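Local coordinates for carbohydrate-binding protein (Flavonifractor plautii, PDB 6N1B) that probably removes the acetyl group from the N-acetylgalactosamine of the blood group A antigen and binds the blood group B trisaccharide, at residues Pro55-Leu60 and Tyr69-Thr74; Pro86-Ser91 and Asn105-Gln110; Asp120-Tyr125 and Ser206-Tyr211; His272-Tyr277 and Ser337-Glu342. All blocks are in the same frame, centred on the assembly; numbering follows the deposited sequence.

Contact 1: residues Pro55-Leu60 and Tyr69-Thr74; sequences PDVVVL and YWAVYT. With CA (calcium ion), chain D.
With CG anti to its backbone N (chi1 -160°), Asp56 carries its carboxylate to a calcium ion, which both oxygens grip, OD1 at 2.4 Å and OD2 at 2.6 Å. Val72 holds CG1 in the crowded position between its backbone N and carbonyl carbon (chi1 67°), which lays this methyl 3.8 Å from CB of Asp56. Asp122 and Asp274 complete the protein ligands, while Arg336 bonds to OD1 and probably balances part of the negative charge. The segments are neighbouring antiparallel strands; the arrangement of five small antiparallel sheets is consistent with a five-bladed beta-propeller, 55-60 lying on the innermost strand of its blade. Asp56-Val72 and Val58-Trp70 are the hydrogen-bonded pairs; Val58 N to Trp70 O, at 2.7 Å, is nearly straight (176°). On the face opposite Asp56, Val57 CG2 meets Ala71 CB in a non-hydrogen-bonded pair. In the next such pair, Val59 and Tyr69 run side by side, CG2 lying 3.9 Å from ring atom CD2, and the Tyr69 hydroxyl goes on to Arg353. A second link to the metal runs through the backbone: Val57 O accepts a hydrogen bond, 2.9 Å, from a water that sits 2.8 Å from the calcium.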
loop_
_atom_site.group_PDB
_atom_site.type_symbol
_atom_site.label_atom_id
_atom_site.label_comp_id
_atom_site.label_asym_id
_atom_site.label_seq_id
_atom_site.Cartn_x
_atom_site.Cartn_y
_atom_site.Cartn_z
ATOM N N PRO A 55 -1.430 -0.707 4.312
ATOM C CA PRO A 55 -2.482 0.204 4.022
ATOM C C PRO A 55 -2.254 0.879 2.667
ATOM O O PRO A 55 -1.109 1.128 2.309
ATOM C CB PRO A 55 -2.436 1.238 5.135
ATOM C CG PRO A 55 -0.948 1.271 5.442
ATOM C CD PRO A 55 -0.490 -0.160 5.318
ATOM N N ASP A 56 -3.351 1.386 2.090
ATOM C CA ASP A 56 -3.284 2.381 1.023
ATOM C C ASP A 56 -4.426 3.404 1.214
ATOM O O ASP A 56 -5.603 2.946 1.231
ATOM C CB ASP A 56 -3.284 1.760 -0.364
ATOM C CG ASP A 56 -2.720 2.769 -1.358
ATOM O OD1 ASP A 56 -1.607 3.293 -1.146
ATOM O OD2 ASP A 56 -3.463 3.132 -2.336
ATOM N N VAL A 57 -4.010 4.650 1.434
ATOM C CA VAL A 57 -4.992 5.638 1.807
ATOM C C VAL A 57 -5.219 6.611 0.657
ATOM O O VAL A 57 -4.263 6.982 -0.038
ATOM C CB VAL A 57 -4.473 6.401 3.046
ATOM C CG1 VAL A 57 -5.423 7.501 3.471
ATOM C CG2 VAL A 57 -4.342 5.441 4.224
ATOM N N VAL A 58 -6.483 6.980 0.432
ATOM C CA VAL A 58 -6.891 8.006 -0.507
ATOM C C VAL A 58 -7.457 9.186 0.307
ATOM O O VAL A 58 -8.353 8.968 1.109
ATOM C CB VAL A 58 -7.946 7.483 -1.493
ATOM C CG1 VAL A 58 -8.429 8.630 -2.381
ATOM C CG2 VAL A 58 -7.442 6.307 -2.351
ATOM N N VAL A 59 -6.836 10.343 0.110
ATOM C CA VAL A 59 -7.290 11.581 0.759
ATOM C C VAL A 59 -7.897 12.506 -0.284
ATOM O O VAL A 59 -7.193 12.905 -1.197
ATOM C CB VAL A 59 -6.139 12.314 1.527
ATOM C CG1 VAL A 59 -6.709 13.512 2.311
ATOM C CG2 VAL A 59 -5.445 11.331 2.441
ATOM N N LEU A 60 -9.135 12.914 -0.125
ATOM C CA LEU A 60 -9.842 13.755 -1.074
ATOM C C LEU A 60 -10.122 15.135 -0.478
ATOM O O LEU A 60 -10.282 15.257 0.706
ATOM C CB LEU A 60 -11.173 13.075 -1.353
ATOM C CG LEU A 60 -11.139 11.703 -1.875
ATOM C CD1 LEU A 60 -12.559 11.101 -1.929
ATOM C CD2 LEU A 60 -10.447 11.549 -3.238
ATOM N N TYR A 69 -11.593 10.474 3.629
ATOM C CA TYR A 69 -10.501 9.490 3.688
ATOM C C TYR A 69 -11.087 8.138 3.454
ATOM O O TYR A 69 -12.055 7.678 4.098
ATOM C CB TYR A 69 -9.833 9.473 5.017
ATOM C CG TYR A 69 -9.213 10.756 5.478
ATOM C CD1 TYR A 69 -9.951 11.798 6.035
ATOM C CD2 TYR A 69 -7.814 10.985 5.500
ATOM C CE1 TYR A 69 -9.370 12.936 6.566
ATOM C CE2 TYR A 69 -7.206 12.059 6.028
ATOM C CZ TYR A 69 -7.997 13.060 6.560
ATOM O OH TYR A 69 -7.384 14.153 7.147
ATOM N N TRP A 70 -10.437 7.382 2.536
ATOM C CA TRP A 70 -10.794 5.973 2.217
ATOM C C TRP A 70 -9.519 5.163 2.267
ATOM O O TRP A 70 -8.492 5.671 1.735
ATOM C CB TRP A 70 -11.460 5.866 0.859
ATOM C CG TRP A 70 -12.865 6.421 0.932
ATOM C CD1 TRP A 70 -13.269 7.742 0.902
ATOM C CD2 TRP A 70 -14.037 5.635 1.194
ATOM N NE1 TRP A 70 -14.610 7.794 1.151
ATOM C CE2 TRP A 70 -15.132 6.540 1.300
ATOM C CE3 TRP A 70 -14.302 4.281 1.317
ATOM C CZ2 TRP A 70 -16.442 6.097 1.577
ATOM C CZ3 TRP A 70 -15.605 3.840 1.532
ATOM C CH2 TRP A 70 -16.636 4.748 1.657
ATOM N N ALA A 71 -9.542 3.968 2.843
ATOM C CA ALA A 71 -8.368 3.147 2.875
ATOM C C ALA A 71 -8.741 1.733 2.473
ATOM O O ALA A 71 -9.763 1.182 2.883
ATOM C CB ALA A 71 -7.665 3.183 4.238
ATOM N N VAL A 72 -7.805 1.101 1.735
ATOM C CA VAL A 72 -7.816 -0.362 1.564
ATOM C C VAL A 72 -6.623 -0.938 2.325
ATOM O O VAL A 72 -5.614 -0.237 2.497
ATOM C CB VAL A 72 -7.792 -0.710 0.063
ATOM C CG1 VAL A 72 -6.458 -0.304 -0.632
ATOM C CG2 VAL A 72 -8.132 -2.229 -0.186
ATOM N N TYR A 73 -6.751 -2.143 2.818
ATOM C CA TYR A 73 -5.699 -2.735 3.597
ATOM C C TYR A 73 -5.949 -4.246 3.616
ATOM O O TYR A 73 -6.970 -4.751 3.121
ATOM C CB TYR A 73 -5.697 -2.179 5.054
ATOM C CG TYR A 73 -6.951 -2.467 5.835
ATOM C CD1 TYR A 73 -8.147 -1.778 5.572
ATOM C CD2 TYR A 73 -7.008 -3.456 6.753
ATOM C CE1 TYR A 73 -9.294 -2.090 6.211
ATOM C CE2 TYR A 73 -8.213 -3.791 7.422
ATOM C CZ TYR A 73 -9.309 -3.065 7.138
ATOM O OH TYR A 73 -10.506 -3.344 7.788
ATOM N N THR A 74 -4.991 -4.996 4.198
ATOM C CA THR A 74 -5.206 -6.476 4.351
ATOM C C THR A 74 -4.872 -6.869 5.776
ATOM O O THR A 74 -3.770 -6.588 6.259
ATOM C CB THR A 74 -4.274 -7.245 3.438
ATOM O OG1 THR A 74 -2.932 -6.704 3.530
ATOM C CG2 THR A 74 -4.704 -7.202 2.012
HETATM CA CA CA D . -1.495 4.489 -3.268
HETATM O O HOH W 1 -3.753 5.982 -2.659
HETATM O O HOH W 2 -1.018 6.431 -2.044
HETATM O O HOH W 3 -0.490 5.282 -5.297
HETATM O O HOH W 4 -3.071 4.476 -5.136
#

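Contact 2: residues Pro86-Ser91 and Asn105-Gln110; sequences PSIVAS and NPIEPQ
Asn105 reads the backbone of Ile88 with both ends of its amide, much as a neighbouring strand would. Its OD1 takes the N-H of Ile88 at 2.8 Å, with the donor tilted out of the carbonyl plane, and its ND2 gives a nearly straight bond (172°) to Ile88 O at 2.9 Å. That acceptor lies in the amide plane, so the two bonds fix the rotation of the group; Glu99 takes a further bond from ND2. Nearby, Ile107 N donates to Pro86 O at 2.8 Å. The apolar layer follows: Ile88 CG1 sits 3.9 Å from both CG2 and CD1 of Ile107, the two chains crossing obliquely, while Pro86 CD lies alongside Glu108 CB. Behind this first shell, the peptide bond between Asn105 and Pro106 is cis, and the Asn105 amide and Ile107 N on its two sides both bond to 86-88. Arg153 holds Glu108 OE1 in a salt bridge. Strand 87-91 is an edge strand of its three-stranded sheet: strand 67-75 pairs with one side, the loop 105-110 lies along the start of its other edge, and strand 116-126 supplies Met123 against Ile88.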
loop_
_atom_site.group_PDB
_atom_site.type_symbol
_atom_site.label_atom_id
_atom_site.label_comp_id
_atom_site.label_asym_id
_atom_site.label_seq_id
_atom_site.Cartn_x
_atom_site.Cartn_y
_atom_site.Cartn_z
ATOM N N PRO A 86 -8.170 -8.090 0.808
ATOM C CA PRO A 86 -8.532 -6.648 0.727
ATOM C C PRO A 86 -9.810 -6.295 1.474
ATOM O O PRO A 86 -10.844 -6.933 1.295
ATOM C CB PRO A 86 -8.641 -6.397 -0.775
ATOM C CG PRO A 86 -7.655 -7.352 -1.335
ATOM C CD PRO A 86 -7.685 -8.590 -0.444
ATOM N N SER A 87 -9.684 -5.261 2.302
ATOM C CA SER A 87 -10.696 -4.754 3.199
ATOM C C SER A 87 -10.714 -3.225 3.072
ATOM O O SER A 87 -9.683 -2.608 2.792
ATOM C CB SER A 87 -10.363 -5.211 4.629
ATOM O OG SER A 87 -10.456 -6.637 4.752
ATOM N N ILE A 88 -11.906 -2.644 3.334
ATOM C CA ILE A 88 -12.093 -1.189 3.179
ATOM C C ILE A 88 -12.562 -0.562 4.510
ATOM O O ILE A 88 -13.459 -1.135 5.205
ATOM C CB ILE A 88 -13.153 -0.922 2.106
ATOM C CG1 ILE A 88 -12.676 -1.378 0.731
ATOM C CG2 ILE A 88 -13.700 0.517 2.074
ATOM C CD1 ILE A 88 -11.636 -0.454 0.104
ATOM N N VAL A 89 -11.995 0.612 4.795
ATOM C CA VAL A 89 -12.534 1.479 5.842
ATOM C C VAL A 89 -12.567 2.916 5.268
ATOM O O VAL A 89 -11.924 3.248 4.259
ATOM C CB VAL A 89 -11.731 1.411 7.160
ATOM C CG1 VAL A 89 -12.074 0.149 7.931
ATOM C CG2 VAL A 89 -10.238 1.563 6.933
ATOM N N ALA A 90 -13.264 3.806 5.980
ATOM C CA ALA A 90 -13.371 5.199 5.710
ATOM C C ALA A 90 -13.213 6.027 6.987
ATOM O O ALA A 90 -13.371 5.446 8.093
ATOM C CB ALA A 90 -14.667 5.585 4.968
ATOM N N SER A 91 -12.898 7.325 6.840
ATOM C CA SER A 91 -12.682 8.160 7.974
ATOM C C SER A 91 -12.964 9.576 7.623
ATOM O O SER A 91 -12.788 9.988 6.467
ATOM C CB SER A 91 -11.179 7.979 8.424
ATOM O OG SER A 91 -10.916 8.781 9.527
ATOM N N ASN A 105 -16.642 -6.691 5.001
ATOM C CA ASN A 105 -15.228 -7.015 4.754
ATOM C C ASN A 105 -15.016 -8.545 4.958
ATOM O O ASN A 105 -15.692 -9.159 5.802
ATOM C CB ASN A 105 -14.346 -6.211 5.693
ATOM C CG ASN A 105 -14.057 -4.861 5.132
ATOM O OD1 ASN A 105 -13.782 -4.695 3.919
ATOM N ND2 ASN A 105 -14.001 -3.820 6.015
ATOM N N PRO A 106 -14.091 -9.123 4.245
ATOM C CA PRO A 106 -13.257 -8.473 3.190
ATOM C C PRO A 106 -14.112 -8.272 1.908
ATOM O O PRO A 106 -15.074 -8.987 1.649
ATOM C CB PRO A 106 -12.128 -9.476 3.018
ATOM C CG PRO A 106 -12.780 -10.796 3.232
ATOM C CD PRO A 106 -13.806 -10.548 4.348
ATOM N N ILE A 107 -13.627 -7.352 1.086
ATOM C CA ILE A 107 -14.280 -7.087 -0.197
ATOM C C ILE A 107 -13.964 -8.131 -1.217
ATOM O O ILE A 107 -14.625 -8.239 -2.241
ATOM C CB ILE A 107 -14.091 -5.638 -0.681
ATOM C CG1 ILE A 107 -12.627 -5.276 -0.985
ATOM C CG2 ILE A 107 -14.724 -4.657 0.309
ATOM C CD1 ILE A 107 -12.450 -4.172 -2.021
ATOM N N GLU A 108 -12.861 -8.835 -1.056
ATOM C CA GLU A 108 -12.436 -9.966 -1.872
ATOM C C GLU A 108 -12.392 -11.188 -0.954
ATOM O O GLU A 108 -11.799 -11.064 0.128
ATOM C CB GLU A 108 -11.097 -9.692 -2.513
ATOM C CG GLU A 108 -10.436 -10.883 -3.196
ATOM C CD GLU A 108 -11.213 -11.451 -4.413
ATOM O OE1 GLU A 108 -12.099 -10.742 -4.897
ATOM O OE2 GLU A 108 -10.819 -12.585 -4.811
ATOM N N PRO A 109 -13.049 -12.293 -1.324
ATOM C CA PRO A 109 -13.162 -13.355 -0.334
ATOM C C PRO A 109 -11.881 -14.061 0.079
ATOM O O PRO A 109 -10.897 -14.127 -0.667
ATOM C CB PRO A 109 -14.147 -14.367 -1.015
ATOM C CG PRO A 109 -14.206 -13.968 -2.409
ATOM C CD PRO A 109 -13.799 -12.544 -2.548
ATOM N N GLN A 110 -11.956 -14.693 1.245
ATOM C CA GLN A 110 -10.950 -15.611 1.646
ATOM C C GLN A 110 -10.784 -16.702 0.590
ATOM O O GLN A 110 -11.761 -17.345 0.166
ATOM C CB GLN A 110 -11.369 -16.191 3.021
ATOM C CG GLN A 110 -10.370 -17.142 3.584
ATOM C CD GLN A 110 -10.639 -17.526 5.024
ATOM O OE1 GLN A 110 -10.783 -16.625 5.857
ATOM N NE2 GLN A 110 -10.735 -18.815 5.285
#

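Contact 3: residues Asp120-Tyr125 and Ser206-Tyr211; sequences DADMVY and SPTIVY. With CA (calcium ion), chain C; CA (calcium ion), chain D.
Asp120 and Asp122 each spend one carboxylate oxygen on a metal and the other on a backbone N-H of 206-211. Asp120 OD1 binds a metal modelled as calcium at 2.0 Å, short for that ion, with four waters and His272 around it, and OD2 accepts the N-H of Ser206 at 2.8 Å. Asp122 OD1 binds a second calcium at 2.4 Å, shared with Asp56 and Asp274, and bonds to Arg336 as well, while OD2 takes Ile209 N at 3.0 Å. Both N-H groups come in from above the carboxylate planes. Having CG anti to its backbone N (chi1 -176°) carries the Asp122 carboxylate across the gap between two nearly parallel strands (8°). Thr208 OG1 lies near Asp122 OD1 and bonds to Val275 N. In the packing, Pro207 CD rests 4.0 Å from Asp120 CB. The hydrogen bonds between these inner strands come from carboxylates rather than from backbone pairing; together with the metals they probably help hold the carboxylates in place, and the Asp120 side chain is about 5 Å from the bound galactose.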
loop_
_atom_site.group_PDB
_atom_site.type_symbol
_atom_site.label_atom_id
_atom_site.label_comp_id
_atom_site.label_asym_id
_atom_site.label_seq_id
_atom_site.Cartn_x
_atom_site.Cartn_y
_atom_site.Cartn_z
ATOM N N ASP A 120 -1.233 -6.941 -0.782
ATOM C CA ASP A 120 -0.704 -5.778 -1.517
ATOM C C ASP A 120 -1.773 -4.921 -2.158
ATOM O O ASP A 120 -1.708 -4.632 -3.419
ATOM C CB ASP A 120 0.316 -6.212 -2.585
ATOM C CG ASP A 120 1.592 -6.826 -2.029
ATOM O OD1 ASP A 120 1.679 -6.990 -0.806
ATOM O OD2 ASP A 120 2.381 -7.321 -2.853
ATOM N N ALA A 121 -2.737 -4.419 -1.425
ATOM C CA ALA A 121 -3.762 -3.570 -1.990
ATOM C C ALA A 121 -3.254 -2.136 -2.207
ATOM O O ALA A 121 -2.526 -1.562 -1.426
ATOM C CB ALA A 121 -4.991 -3.571 -1.164
ATOM N N ASP A 122 -3.813 -1.489 -3.240
ATOM C CA ASP A 122 -3.585 -0.052 -3.562
ATOM C C ASP A 122 -4.790 0.484 -4.277
ATOM O O ASP A 122 -5.353 -0.243 -5.125
ATOM C CB ASP A 122 -2.308 0.066 -4.435
ATOM C CG ASP A 122 -1.887 1.490 -4.771
ATOM O OD1 ASP A 122 -1.099 2.191 -3.985
ATOM O OD2 ASP A 122 -2.389 1.974 -5.834
ATOM N N MET A 123 -5.260 1.677 -3.894
ATOM C CA MET A 123 -6.546 2.204 -4.385
ATOM C C MET A 123 -6.342 3.628 -4.886
ATOM O O MET A 123 -5.636 4.455 -4.301
ATOM C CB MET A 123 -7.538 2.152 -3.235
ATOM C CG MET A 123 -8.951 2.653 -3.521
ATOM S SD MET A 123 -10.145 2.171 -2.301
ATOM C CE MET A 123 -9.613 3.162 -0.929
ATOM N N VAL A 124 -7.056 3.878 -5.993
ATOM C CA VAL A 124 -7.073 5.177 -6.673
ATOM C C VAL A 124 -8.488 5.731 -6.779
ATOM O O VAL A 124 -9.392 4.978 -7.083
ATOM C CB VAL A 124 -6.489 4.990 -8.083
ATOM C CG1 VAL A 124 -6.281 6.328 -8.816
ATOM C CG2 VAL A 124 -5.192 4.351 -8.019
ATOM N N TYR A 125 -8.621 7.033 -6.576
ATOM C CA TYR A 125 -9.849 7.737 -6.948
ATOM C C TYR A 125 -9.817 8.133 -8.405
ATOM O O TYR A 125 -8.855 8.749 -8.868
ATOM C CB TYR A 125 -10.017 8.986 -6.095
ATOM C CG TYR A 125 -11.241 9.789 -6.460
ATOM C CD1 TYR A 125 -12.490 9.251 -6.292
ATOM C CD2 TYR A 125 -11.125 11.023 -7.017
ATOM C CE1 TYR A 125 -13.632 9.917 -6.610
ATOM C CE2 TYR A 125 -12.274 11.780 -7.350
ATOM C CZ TYR A 125 -13.523 11.229 -7.186
ATOM O OH TYR A 125 -14.645 11.953 -7.586
ATOM N N SER A 206 3.386 -5.467 -4.698
ATOM C CA SER A 206 3.073 -4.107 -4.257
ATOM C C SER A 206 2.738 -3.109 -5.423
ATOM O O SER A 206 3.343 -2.035 -5.489
ATOM C CB SER A 206 4.207 -3.541 -3.376
ATOM O OG SER A 206 3.904 -2.271 -2.825
ATOM N N PRO A 207 1.787 -3.535 -6.253
ATOM C CA PRO A 207 1.386 -2.548 -7.316
ATOM C C PRO A 207 0.935 -1.227 -6.767
ATOM O O PRO A 207 0.189 -1.210 -5.750
ATOM C CB PRO A 207 0.222 -3.321 -8.009
ATOM C CG PRO A 207 -0.346 -4.195 -6.982
ATOM C CD PRO A 207 0.872 -4.682 -6.218
ATOM N N THR A 208 1.339 -0.134 -7.341
ATOM C CA THR A 208 0.933 1.179 -6.868
ATOM C C THR A 208 0.592 1.978 -8.093
ATOM O O THR A 208 1.407 2.036 -9.053
ATOM C CB THR A 208 1.966 1.796 -5.910
ATOM O OG1 THR A 208 1.583 3.103 -5.533
ATOM C CG2 THR A 208 3.355 1.896 -6.470
ATOM N N ILE A 209 -0.577 2.614 -8.107
ATOM C CA ILE A 209 -1.133 3.292 -9.280
ATOM C C ILE A 209 -1.291 4.782 -9.071
ATOM O O ILE A 209 -1.710 5.216 -7.992
ATOM C CB ILE A 209 -2.483 2.610 -9.631
ATOM C CG1 ILE A 209 -2.360 1.155 -9.976
ATOM C CG2 ILE A 209 -3.137 3.372 -10.809
ATOM C CD1 ILE A 209 -2.209 0.134 -8.824
ATOM N N VAL A 210 -0.956 5.545 -10.076
ATOM C CA VAL A 210 -1.163 7.001 -10.151
ATOM C C VAL A 210 -1.704 7.317 -11.523
ATOM O O VAL A 210 -1.274 6.786 -12.536
ATOM C CB VAL A 210 0.164 7.774 -9.919
ATOM C CG1 VAL A 210 0.029 9.283 -10.224
ATOM C CG2 VAL A 210 0.684 7.553 -8.541
ATOM N N TYR A 211 -2.686 8.228 -11.554
ATOM C CA TYR A 211 -3.091 8.887 -12.814
ATOM C C TYR A 211 -2.270 10.080 -13.067
ATOM O O TYR A 211 -2.233 11.027 -12.309
ATOM C CB TYR A 211 -4.585 9.238 -12.776
ATOM C CG TYR A 211 -4.972 9.848 -14.144
ATOM C CD1 TYR A 211 -5.165 9.005 -15.216
ATOM C CD2 TYR A 211 -5.140 11.209 -14.331
ATOM C CE1 TYR A 211 -5.508 9.511 -16.482
ATOM C CE2 TYR A 211 -5.512 11.744 -15.558
ATOM C CZ TYR A 211 -5.646 10.910 -16.616
ATOM O OH TYR A 211 -6.018 11.355 -17.870
HETATM CA CA CA C . 3.029 -7.813 0.360
HETATM CA CA CA D . -1.495 4.489 -3.268
HETATM O O HOH W 5 4.023 -8.892 1.720
HETATM O O HOH W 6 2.113 -6.551 1.844
HETATM O O HOH W 7 1.861 -9.450 1.107
HETATM O O HOH W 8 3.755 -9.027 -1.249
HETATM O O HOH W 2 -1.018 6.431 -2.044
#

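Contact 4: residues His272-Tyr277 and Ser337-Glu342; sequences HQDVQY and SSFYYE. With CA (calcium ion), chain C; CA (calcium ion), chain D.
Among the polar contacts, Asp274 OD2 receives the N-H of Phe339 at 3.1 Å, met nearly along its C-O axis. The same oxygen accepts a 2.6 Å hydrogen bond from a water that is itself a ligand of the calcium ion, and OD1 binds that ion directly at 2.4 Å. One carboxylate is therefore tied to the metal twice, once directly and once through water. Another water links the strands further along, donating a hydrogen bond to Gln276 OE1 and accepting one from Tyr341 N. The segments are innermost strands of adjacent propeller blades, running 12° from parallel with axes 6.4 Å apart; at the start of 272-277, His272 NE2 binds the other calcium together with Asp120. The apolar contact is a CH-pi one: Gln276 CG lies over one face of the Phe339 ring, 3.8 Å from its centroid, and the two side chains run antiparallel past one another. Phe339 reaches there with CG between its backbone N and carbonyl carbon (chi1 73°). Val285 and Ile287 of strand 283-291 also pack against this ring.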
loop_
_atom_site.group_PDB
_atom_site.type_symbol
_atom_site.label_atom_id
_atom_site.label_comp_id
_atom_site.label_asym_id
_atom_site.label_seq_id
_atom_site.Cartn_x
_atom_site.Cartn_y
_atom_site.Cartn_z
ATOM N N HIS A 272 8.562 -3.183 -1.258
ATOM C CA HIS A 272 7.193 -2.739 -1.453
ATOM C C HIS A 272 7.243 -1.208 -1.562
ATOM O O HIS A 272 8.191 -0.565 -1.101
ATOM C CB HIS A 272 6.255 -3.198 -0.328
ATOM C CG HIS A 272 5.719 -4.549 -0.387
ATOM N ND1 HIS A 272 6.227 -5.566 -1.164
ATOM C CD2 HIS A 272 4.654 -5.085 0.277
ATOM C CE1 HIS A 272 5.463 -6.655 -1.004
ATOM N NE2 HIS A 272 4.495 -6.408 -0.145
ATOM N N GLN A 273 6.212 -0.590 -2.158
ATOM C CA GLN A 273 6.270 0.865 -2.419
ATOM C C GLN A 273 4.881 1.453 -2.665
ATOM O O GLN A 273 3.962 0.740 -3.042
ATOM C CB GLN A 273 7.155 1.174 -3.628
ATOM C CG GLN A 273 6.725 0.466 -4.931
ATOM C CD GLN A 273 7.143 -0.997 -5.053
ATOM O OE1 GLN A 273 8.291 -1.364 -4.662
ATOM N NE2 GLN A 273 6.238 -1.850 -5.615
ATOM N N ASP A 274 4.823 2.784 -2.444
ATOM C CA ASP A 274 3.627 3.596 -2.766
ATOM C C ASP A 274 4.199 4.831 -3.475
ATOM O O ASP A 274 5.156 5.442 -3.046
ATOM C CB ASP A 274 2.882 4.017 -1.490
ATOM C CG ASP A 274 1.587 4.756 -1.766
ATOM O OD1 ASP A 274 0.861 4.344 -2.728
ATOM O OD2 ASP A 274 1.241 5.679 -1.003
ATOM N N VAL A 275 3.480 5.202 -4.520
ATOM C CA VAL A 275 3.852 6.424 -5.335
ATOM C C VAL A 275 2.703 7.418 -5.342
ATOM O O VAL A 275 1.540 7.038 -5.401
ATOM C CB VAL A 275 4.238 6.042 -6.770
ATOM C CG1 VAL A 275 4.622 7.268 -7.611
ATOM C CG2 VAL A 275 5.377 5.022 -6.767
ATOM N N GLN A 276 3.044 8.714 -5.317
ATOM C CA GLN A 276 2.085 9.799 -5.535
ATOM C C GLN A 276 2.664 10.776 -6.556
ATOM O O GLN A 276 3.847 11.071 -6.500
ATOM C CB GLN A 276 1.816 10.563 -4.244
ATOM C CG GLN A 276 1.058 9.800 -3.179
ATOM C CD GLN A 276 -0.397 9.827 -3.435
ATOM O OE1 GLN A 276 -1.088 10.830 -3.158
ATOM N NE2 GLN A 276 -0.939 8.747 -4.076
ATOM N N TYR A 277 1.784 11.311 -7.422
ATOM C CA TYR A 277 2.150 12.560 -8.102
ATOM C C TYR A 277 1.771 13.727 -7.104
ATOM O O TYR A 277 0.600 13.719 -6.648
ATOM C CB TYR A 277 1.517 12.745 -9.475
ATOM C CG TYR A 277 2.036 14.012 -10.095
ATOM C CD1 TYR A 277 3.341 14.099 -10.683
ATOM C CD2 TYR A 277 1.254 15.175 -10.070
ATOM C CE1 TYR A 277 3.849 15.323 -11.165
ATOM C CE2 TYR A 277 1.727 16.363 -10.598
ATOM C CZ TYR A 277 2.988 16.463 -11.095
ATOM O OH TYR A 277 3.499 17.630 -11.580
ATOM N N SER A 337 4.071 1.280 3.303
ATOM C CA SER A 337 3.473 2.490 3.849
ATOM C C SER A 337 2.801 3.276 2.744
ATOM O O SER A 337 3.197 3.186 1.559
ATOM C CB SER A 337 4.542 3.267 4.557
ATOM O OG SER A 337 5.107 2.456 5.633
ATOM N N SER A 338 1.788 4.062 3.048
ATOM C CA SER A 338 1.066 4.922 2.129
ATOM C C SER A 338 1.164 6.346 2.600
ATOM O O SER A 338 1.235 6.597 3.767
ATOM C CB SER A 338 -0.367 4.419 2.045
ATOM O OG SER A 338 -1.156 5.191 1.179
ATOM N N PHE A 339 1.131 7.303 1.685
ATOM C CA PHE A 339 1.258 8.691 2.121
ATOM C C PHE A 339 0.394 9.616 1.316
ATOM O O PHE A 339 -0.032 9.310 0.167
ATOM C CB PHE A 339 2.705 9.159 2.079
ATOM C CG PHE A 339 3.253 9.405 0.726
ATOM C CD1 PHE A 339 3.615 8.326 -0.128
ATOM C CD2 PHE A 339 3.430 10.624 0.280
ATOM C CE1 PHE A 339 4.141 8.606 -1.374
ATOM C CE2 PHE A 339 3.934 10.946 -1.005
ATOM C CZ PHE A 339 4.310 9.905 -1.788
ATOM N N TYR A 340 0.212 10.790 1.912
ATOM C CA TYR A 340 -0.416 11.939 1.189
ATOM C C TYR A 340 0.406 13.153 1.539
ATOM O O TYR A 340 0.712 13.418 2.729
ATOM C CB TYR A 340 -1.848 12.142 1.655
ATOM C CG TYR A 340 -2.581 13.307 1.114
ATOM C CD1 TYR A 340 -2.773 13.415 -0.279
ATOM C CD2 TYR A 340 -2.981 14.340 1.909
ATOM C CE1 TYR A 340 -3.461 14.520 -0.819
ATOM C CE2 TYR A 340 -3.723 15.428 1.337
ATOM C CZ TYR A 340 -3.868 15.512 -0.006
ATOM O OH TYR A 340 -4.525 16.592 -0.575
ATOM N N TYR A 341 0.788 13.937 0.500
ATOM C CA TYR A 341 1.366 15.266 0.679
ATOM C C TYR A 341 0.205 16.262 0.790
ATOM O O TYR A 341 -0.517 16.450 -0.190
ATOM C CB TYR A 341 2.306 15.592 -0.447
ATOM C CG TYR A 341 2.919 16.948 -0.363
ATOM C CD1 TYR A 341 2.172 18.059 -0.810
ATOM C CD2 TYR A 341 4.214 17.181 0.036
ATOM C CE1 TYR A 341 2.734 19.331 -0.811
ATOM C CE2 TYR A 341 4.826 18.411 -0.008
ATOM C CZ TYR A 341 4.054 19.489 -0.427
ATOM O OH TYR A 341 4.696 20.705 -0.436
ATOM N N GLU A 342 0.063 16.840 1.962
ATOM C CA GLU A 342 -1.016 17.798 2.227
ATOM C C GLU A 342 -0.442 19.184 1.956
ATOM O O GLU A 342 0.390 19.660 2.702
ATOM C CB GLU A 342 -1.507 17.634 3.617
ATOM C CG GLU A 342 -2.645 18.558 3.946
ATOM C CD GLU A 342 -3.903 17.893 4.383
ATOM O OE1 GLU A 342 -4.877 18.580 4.432
ATOM O OE2 GLU A 342 -3.935 16.618 4.608
HETATM CA CA CA C . 3.029 -7.813 0.360
HETATM CA CA CA D . -1.495 4.489 -3.268
HETATM O O HOH W 2 -1.018 6.431 -2.044
HETATM O O HOH W 9 0.182 13.095 -2.192
HETATM O O HOH W 5 4.023 -8.892 1.720
HETATM O O HOH W 6 2.113 -6.551 1.844
HETATM O O HOH W 7 1.861 -9.450 1.107
HETATM O O HOH W 8 3.755 -9.027 -1.249
#

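Contact 1 comes first, closing a short hairpin between 55-60 and 69-74. The chain then pairs 87-91 with that hairpin, and contact 2 closes the following loop before strand 116-126. Contact 3 spans a whole blade, joining 120-125 to 206-211, and contact 4 does likewise from 272-277 to 337-342. All four run in series; none nests in or crosses another. The seams left between them are bridged as well: Asp56 OD2 to Met123 N joins contacts 1 and 3, Thr208 OG1 to Val275 N joins 3 and 4, and Ser338 OG to Val57 N brings 4 back to 1. The inner strands so surround one calcium ion, while the ion of Asp120 and His272 sits at the mouth by the strand starts.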